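Aluminum resistance protein (Clostridium novyi, PDB 3I16) probably acts as a pyridoxal-5'-phosphate-dependent carbon-sulfur lyase of the methionine gamma-lyase family, with a suggested role in aluminium resistance. Local coordinates at residues 101-113 and 257-271. Numbering follows the deposited sequence.
With PLP (pyridoxal-5'-phosphate), chain J; EDO (1,2-ethanediol), chain S; EDO (1,2-ethanediol), chain O; EDO (1,2-ethanediol), chain R.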
loop_
_atom_site.group_PDB
_atom_site.type_symbol
_atom_site.label_atom_id
_atom_site.label_comp_id
_atom_site.label_asym_id
_atom_site.label_seq_id
_atom_site.Cartn_x
_atom_site.Cartn_y
_atom_site.Cartn_z
ATOM N N THR B 101 -11.902 -13.529 -16.820
ATOM C CA THR B 101 -11.630 -13.932 -18.200
ATOM C C THR B 101 -10.130 -14.202 -18.397
ATOM O O THR B 101 -9.741 -15.132 -19.105
ATOM C CB THR B 101 -12.131 -12.843 -19.172
ATOM O OG1 THR B 101 -13.516 -12.586 -18.902
ATOM C CG2 THR B 101 -11.956 -13.248 -20.626
ATOM N N HIS B 102 -9.288 -13.390 -17.761
ATOM C CA HIS B 102 -7.848 -13.573 -17.848
ATOM C C HIS B 102 -7.465 -14.946 -17.294
ATOM O O HIS B 102 -6.764 -15.697 -17.971
ATOM C CB HIS B 102 -7.116 -12.431 -17.140
ATOM C CG HIS B 102 -5.634 -12.435 -17.326
ATOM N ND1 HIS B 102 -4.805 -11.579 -16.628
ATOM C CD2 HIS B 102 -4.820 -13.224 -18.071
ATOM C CE1 HIS B 102 -3.552 -11.803 -16.985
ATOM N NE2 HIS B 102 -3.537 -12.797 -17.858
ATOM N N ALA B 103 -7.974 -15.296 -16.113
ATOM C CA ALA B 103 -7.687 -16.596 -15.507
ATOM C C ALA B 103 -8.158 -17.758 -16.397
ATOM O O ALA B 103 -7.431 -18.720 -16.588
ATOM C CB ALA B 103 -8.327 -16.704 -14.121
ATOM N N LEU B 104 -9.365 -17.661 -16.950
ATOM C CA LEU B 104 -9.902 -18.708 -17.824
ATOM C C LEU B 104 -9.083 -18.845 -19.101
ATOM O O LEU B 104 -8.726 -19.949 -19.516
ATOM C CB LEU B 104 -11.356 -18.403 -18.169
ATOM C CG LEU B 104 -12.316 -18.404 -16.971
ATOM C CD1 LEU B 104 -13.529 -17.580 -17.295
ATOM C CD2 LEU B 104 -12.709 -19.806 -16.581
ATOM N N GLY B 105 -8.767 -17.709 -19.709
ATOM C CA GLY B 105 -7.962 -17.699 -20.905
ATOM C C GLY B 105 -6.568 -18.264 -20.672
ATOM O O GLY B 105 -6.052 -18.979 -21.522
ATOM N N ALA B 106 -5.950 -17.929 -19.542
ATOM C CA ALA B 106 -4.641 -18.461 -19.215
ATOM C C ALA B 106 -4.721 -19.998 -19.109
ATOM O O ALA B 106 -3.800 -20.684 -19.554
ATOM C CB ALA B 106 -4.094 -17.850 -17.939
ATOM N N ALA B 107 -5.803 -20.521 -18.516
ATOM C CA ALA B 107 -6.032 -21.966 -18.423
ATOM C C ALA B 107 -6.043 -22.632 -19.804
ATOM O O ALA B 107 -5.394 -23.671 -20.018
ATOM C CB ALA B 107 -7.370 -22.267 -17.704
ATOM N N LEU B 108 -6.775 -22.026 -20.727
ATOM C CA LEU B 108 -6.942 -22.570 -22.062
ATOM C C LEU B 108 -5.648 -22.476 -22.884
ATOM O O LEU B 108 -5.154 -23.485 -23.389
ATOM C CB LEU B 108 -8.113 -21.871 -22.764
ATOM C CG LEU B 108 -9.492 -22.081 -22.119
ATOM C CD1 LEU B 108 -10.536 -21.154 -22.763
ATOM C CD2 LEU B 108 -9.951 -23.549 -22.173
ATOM N N PHE B 109 -5.099 -21.280 -23.027
ATOM C CA PHE B 109 -3.827 -21.136 -23.741
ATOM C C PHE B 109 -2.730 -21.960 -23.077
ATOM O O PHE B 109 -1.850 -22.501 -23.755
ATOM C CB PHE B 109 -3.357 -19.687 -23.817
ATOM C CG PHE B 109 -4.005 -18.876 -24.920
ATOM C CD1 PHE B 109 -3.554 -18.960 -26.221
ATOM C CD2 PHE B 109 -5.023 -17.986 -24.629
ATOM C CE1 PHE B 109 -4.118 -18.190 -27.217
ATOM C CE2 PHE B 109 -5.596 -17.224 -25.617
ATOM C CZ PHE B 109 -5.153 -17.331 -26.909
ATOM N N GLY B 110 -2.774 -22.043 -21.749
ATOM C CA GLY B 110 -1.766 -22.799 -21.021
ATOM C C GLY B 110 -1.830 -24.291 -21.315
ATOM O O GLY B 110 -0.784 -24.946 -21.463
ATOM N N ASN B 111 -3.049 -24.814 -21.450
ATOM C CA ASN B 111 -3.242 -26.251 -21.634
ATOM C C ASN B 111 -3.538 -26.781 -23.039
ATOM O O ASN B 111 -3.655 -28.000 -23.199
ATOM C CB ASN B 111 -4.280 -26.766 -20.617
ATOM C CG ASN B 111 -3.742 -26.744 -19.192
ATOM O OD1 ASN B 111 -3.141 -27.723 -18.741
ATOM N ND2 ASN B 111 -3.890 -25.603 -18.503
ATOM N N LEU B 112 -3.608 -25.904 -24.048
ATOM C CA LEU B 112 -3.902 -26.322 -25.428
ATOM C C LEU B 112 -2.734 -25.962 -26.349
ATOM O O LEU B 112 -2.035 -24.983 -26.114
ATOM C CB LEU B 112 -5.205 -25.678 -25.929
ATOM C CG LEU B 112 -6.508 -26.185 -25.302
ATOM C CD1 LEU B 112 -7.601 -25.136 -25.487
ATOM C CD2 LEU B 112 -6.935 -27.579 -25.875
ATOM N N ARG B 113 -2.516 -26.800 -27.360
ATOM C CA ARG B 113 -1.435 -26.643 -28.330
ATOM C C ARG B 113 -1.981 -26.801 -29.738
ATOM O O ARG B 113 -3.066 -27.385 -29.931
ATOM C CB ARG B 113 -0.346 -27.689 -28.076
ATOM C CG ARG B 113 0.277 -27.630 -26.679
ATOM C CD ARG B 113 1.221 -26.404 -26.551
ATOM N NE ARG B 113 1.805 -26.382 -25.221
ATOM C CZ ARG B 113 1.318 -25.759 -24.151
ATOM N NH1 ARG B 113 0.214 -24.997 -24.207
ATOM N NH2 ARG B 113 1.975 -25.880 -23.002
ATOM N N LEU B 257 -6.705 -20.342 -9.894
ATOM C CA LEU B 257 -6.965 -21.619 -10.520
ATOM C C LEU B 257 -6.545 -22.669 -9.511
ATOM O O LEU B 257 -5.672 -22.418 -8.681
ATOM C CB LEU B 257 -6.231 -21.838 -11.830
ATOM C CG LEU B 257 -6.593 -20.909 -12.981
ATOM C CD1 LEU B 257 -5.616 -19.747 -12.975
ATOM C CD2 LEU B 257 -6.544 -21.667 -14.323
ATOM N N ALA B 258 -7.190 -23.826 -9.567
ATOM C CA ALA B 258 -6.848 -24.913 -8.672
ATOM C C ALA B 258 -6.962 -26.178 -9.501
ATOM O O ALA B 258 -7.865 -26.294 -10.359
ATOM C CB ALA B 258 -7.792 -24.937 -7.474
ATOM N N GLY B 259 -6.048 -27.123 -9.286
ATOM C CA GLY B 259 -6.087 -28.338 -10.065
ATOM C C GLY B 259 -4.814 -29.146 -10.026
ATOM O O GLY B 259 -4.021 -29.012 -9.116
ATOM N N THR B 260 -4.625 -29.981 -11.030
ATOM C CA THR B 260 -3.432 -30.799 -11.103
ATOM C C THR B 260 -2.203 -29.928 -11.262
ATOM O O THR B 260 -2.264 -28.831 -11.839
ATOM C CB THR B 260 -3.488 -31.834 -12.239
ATOM O OG1 THR B 260 -3.433 -31.190 -13.516
ATOM C CG2 THR B 260 -4.738 -32.673 -12.122
ATOM N N LYS B 261 -1.084 -30.406 -10.723
ATOM C CA LYS B 261 0.168 -29.672 -10.810
ATOM C C LYS B 261 0.539 -29.375 -12.256
ATOM O O LYS B 261 0.980 -28.260 -12.577
ATOM C CB LYS B 261 1.281 -30.444 -10.106
ATOM C CG LYS B 261 2.606 -29.690 -9.996
ATOM C CD LYS B 261 3.562 -30.417 -9.048
ATOM C CE LYS B 261 4.921 -29.758 -8.974
ATOM N NZ LYS B 261 5.785 -30.353 -7.909
ATOM N N ASP B 262 0.364 -30.354 -13.137
ATOM C CA ASP B 262 0.683 -30.151 -14.555
ATOM C C ASP B 262 -0.202 -29.042 -15.179
ATOM O O ASP B 262 0.304 -28.176 -15.869
ATOM C CB ASP B 262 0.521 -31.449 -15.341
ATOM C CG ASP B 262 1.072 -31.343 -16.733
ATOM O OD1 ASP B 262 2.284 -31.057 -16.863
ATOM O OD2 ASP B 262 0.306 -31.560 -17.694
ATOM N N CYS B 263 -1.513 -29.070 -14.941
ATOM C CA CYS B 263 -2.407 -28.018 -15.479
ATOM C C CYS B 263 -2.120 -26.634 -14.894
ATOM O O CYS B 263 -2.224 -25.636 -15.598
ATOM C CB CYS B 263 -3.879 -28.341 -15.236
ATOM S SG CYS B 263 -4.495 -29.782 -16.150
ATOM N N ILE B 264 -1.747 -26.579 -13.616
ATOM C CA ILE B 264 -1.459 -25.307 -12.954
ATOM C C ILE B 264 -0.132 -24.767 -13.465
ATOM O O ILE B 264 -0.039 -23.576 -13.781
ATOM C CB ILE B 264 -1.485 -25.443 -11.428
ATOM C CG1 ILE B 264 -2.939 -25.666 -10.940
ATOM C CG2 ILE B 264 -0.891 -24.207 -10.765
ATOM C CD1 ILE B 264 -3.883 -24.436 -11.026
ATOM N N GLU B 265 0.885 -25.629 -13.582
ATOM C CA GLU B 265 2.159 -25.166 -14.129
ATOM C C GLU B 265 1.991 -24.615 -15.541
ATOM O O GLU B 265 2.488 -23.520 -15.836
ATOM C CB GLU B 265 3.241 -26.245 -14.081
ATOM C CG GLU B 265 3.785 -26.441 -12.672
ATOM C CD GLU B 265 4.712 -27.633 -12.549
ATOM O OE1 GLU B 265 4.869 -28.361 -13.541
ATOM O OE2 GLU B 265 5.248 -27.858 -11.441
ATOM N N LYS B 266 1.291 -25.360 -16.396
ATOM C CA LYS B 266 1.056 -24.919 -17.775
ATOM C C LYS B 266 0.309 -23.571 -17.846
ATOM O O LYS B 266 0.599 -22.757 -18.719
ATOM C CB LYS B 266 0.307 -25.985 -18.574
ATOM C CG LYS B 266 1.169 -27.168 -18.961
ATOM C CD LYS B 266 0.358 -28.134 -19.800
ATOM C CE LYS B 266 1.132 -29.364 -20.217
ATOM N NZ LYS B 266 0.179 -30.334 -20.884
ATOM N N THR B 267 -0.674 -23.367 -16.967
ATOM C CA THR B 267 -1.363 -22.079 -16.895
ATOM C C THR B 267 -0.375 -20.965 -16.491
ATOM O O THR B 267 -0.371 -19.894 -17.108
ATOM C CB THR B 267 -2.524 -22.096 -15.884
ATOM O OG1 THR B 267 -3.450 -23.128 -16.232
ATOM C CG2 THR B 267 -3.242 -20.739 -15.879
ATOM N N SER B 268 0.487 -21.244 -15.495
ATOM C CA SER B 268 1.479 -20.262 -15.037
ATOM C C SER B 268 2.410 -19.764 -16.152
ATOM O O SER B 268 2.785 -18.599 -16.150
ATOM C CB SER B 268 2.318 -20.769 -13.843
ATOM O OG SER B 268 3.312 -21.719 -14.197
ATOM N N TYR B 269 2.785 -20.631 -17.092
ATOM C CA TYR B 269 3.646 -20.218 -18.205
ATOM C C TYR B 269 2.963 -19.300 -19.227
ATOM O O TYR B 269 3.642 -18.637 -20.024
ATOM C CB TYR B 269 4.253 -21.426 -18.901
ATOM C CG TYR B 269 5.111 -22.257 -17.993
ATOM C CD1 TYR B 269 6.150 -21.676 -17.260
ATOM C CD2 TYR B 269 4.903 -23.631 -17.877
ATOM C CE1 TYR B 269 6.944 -22.426 -16.444
ATOM C CE2 TYR B 269 5.700 -24.395 -17.058
ATOM C CZ TYR B 269 6.724 -23.790 -16.359
ATOM O OH TYR B 269 7.519 -24.533 -15.540
ATOM N N ARG B 270 1.627 -19.315 -19.236
ATOM C CA ARG B 270 0.846 -18.352 -20.001
ATOM C C ARG B 270 0.677 -17.048 -19.182
ATOM O O ARG B 270 0.708 -15.976 -19.737
ATOM C CB ARG B 270 -0.520 -18.935 -20.379
ATOM C CG ARG B 270 -1.532 -17.912 -20.906
ATOM C CD ARG B 270 -1.106 -17.271 -22.208
ATOM N NE ARG B 270 -1.945 -16.122 -22.519
ATOM C CZ ARG B 270 -2.244 -15.674 -23.736
ATOM N NH1 ARG B 270 -1.823 -16.286 -24.857
ATOM N NH2 ARG B 270 -2.994 -14.594 -23.834
ATOM N N LEU B 271 0.442 -17.149 -17.883
ATOM C CA LEU B 271 0.322 -15.954 -17.048
ATOM C C LEU B 271 1.612 -15.123 -17.143
ATOM O O LEU B 271 1.522 -13.907 -17.201
ATOM C CB LEU B 271 0.015 -16.291 -15.588
ATOM C CG LEU B 271 0.019 -15.100 -14.610
ATOM C CD1 LEU B 271 -1.062 -14.039 -14.912
ATOM C CD2 LEU B 271 -0.117 -15.620 -13.178
HETATM N N1 PLP J . -17.393 -16.870 -16.525
HETATM C C2 PLP J . -18.618 -16.621 -15.984
HETATM C C2A PLP J . -19.718 -17.625 -16.137
HETATM C C3 PLP J . -18.810 -15.429 -15.287
HETATM O O3 PLP J . -20.040 -15.183 -14.730
HETATM C C4 PLP J . -17.767 -14.500 -15.158
HETATM C C5 PLP J . -16.524 -14.767 -15.723
HETATM C C6 PLP J . -16.357 -15.964 -16.388
HETATM C C5A PLP J . -15.330 -13.839 -15.605
HETATM O O4P PLP J . -15.668 -12.509 -15.825
HETATM P P PLP J . -14.689 -11.228 -15.555
HETATM O O1P PLP J . -14.030 -11.213 -14.184
HETATM O O2P PLP J . -15.657 -10.071 -15.608
HETATM O O3P PLP J . -13.616 -11.199 -16.633
HETATM C C1 EDO S . 2.577 -20.452 -22.660
HETATM O O1 EDO S . 3.170 -19.832 -23.802
HETATM C C2 EDO S . 1.458 -21.418 -23.045
HETATM O O2 EDO S . 0.233 -20.776 -23.454
HETATM C C1 EDO O . 4.659 -28.406 -18.620
HETATM O O1 EDO O . 6.053 -28.712 -18.603
HETATM C C2 EDO O . 4.165 -28.152 -17.201
HETATM O O2 EDO O . 5.206 -28.381 -16.248
HETATM C C1 EDO R . 0.082 -17.656 -27.352
HETATM O O1 EDO R . 0.607 -16.498 -26.687
HETATM C C2 EDO R . 0.542 -18.831 -26.508
HETATM O O2 EDO R . -0.136 -18.770 -25.246
HETATM O O HOH W 1 -1.669 -14.125 -19.967
HETATM O O HOH W 2 2.179 -24.090 -20.977
HETATM O O HOH W 3 -2.517 -30.246 -19.583
HETATM O O HOH W 4 -0.616 -29.079 -23.204
#
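In the pyridoxal-phosphate-binding domain of this aminotransferase-clan protein, the helix that starts at the cofactor phosphate packs across helix 261-271, with Ala106 and Gly110 meeting Thr267 and Arg270. The helix axes approach to 7.3 Å at 105°, nearly perpendicular, and Gly110 CA lies 4.2 Å from Thr267 CA; Gly110, having no side chain, lets the backbones come this close. Thr267 CG2 fits against Ala106 CB at 3.6 Å, while Leu257 CD2, from the strand leading into helix 261-271, reaches Ala107 CB.

Arg270 bends at chi2 (64°), carrying its guanidinium over one face of the Phe109 ring. The planes are 16° apart and Arg270 CZ stands 4.0 Å from the centroid of the Phe109 ring, a stacked cation-pi pair; Arg270 NH2 is hydrogen-bonded to Thr272 O of the second subunit.

At the C-terminal end of helix 101-111, Asn111 ND2 donates to Ala107 O at 2.9 Å, in the carbonyl plane and on a lone pair, and weakly to Cys263 O at 3.3 Å. Water 3 donates to Asn111 OD1 and accepts from Lys266 NZ.

At the other end, Thr101 N and OG1 both donate to PLP O3P, the Thr101 OG1 bond being 2.7 Å long, but Thr101 touches nothing of 257-271. The contact thus joins the cofactor-binding helix to helix 261-271 without itself forming the site: a close apolar crossing, flanked by the Asn111 amide and by Arg270 at the subunit interface.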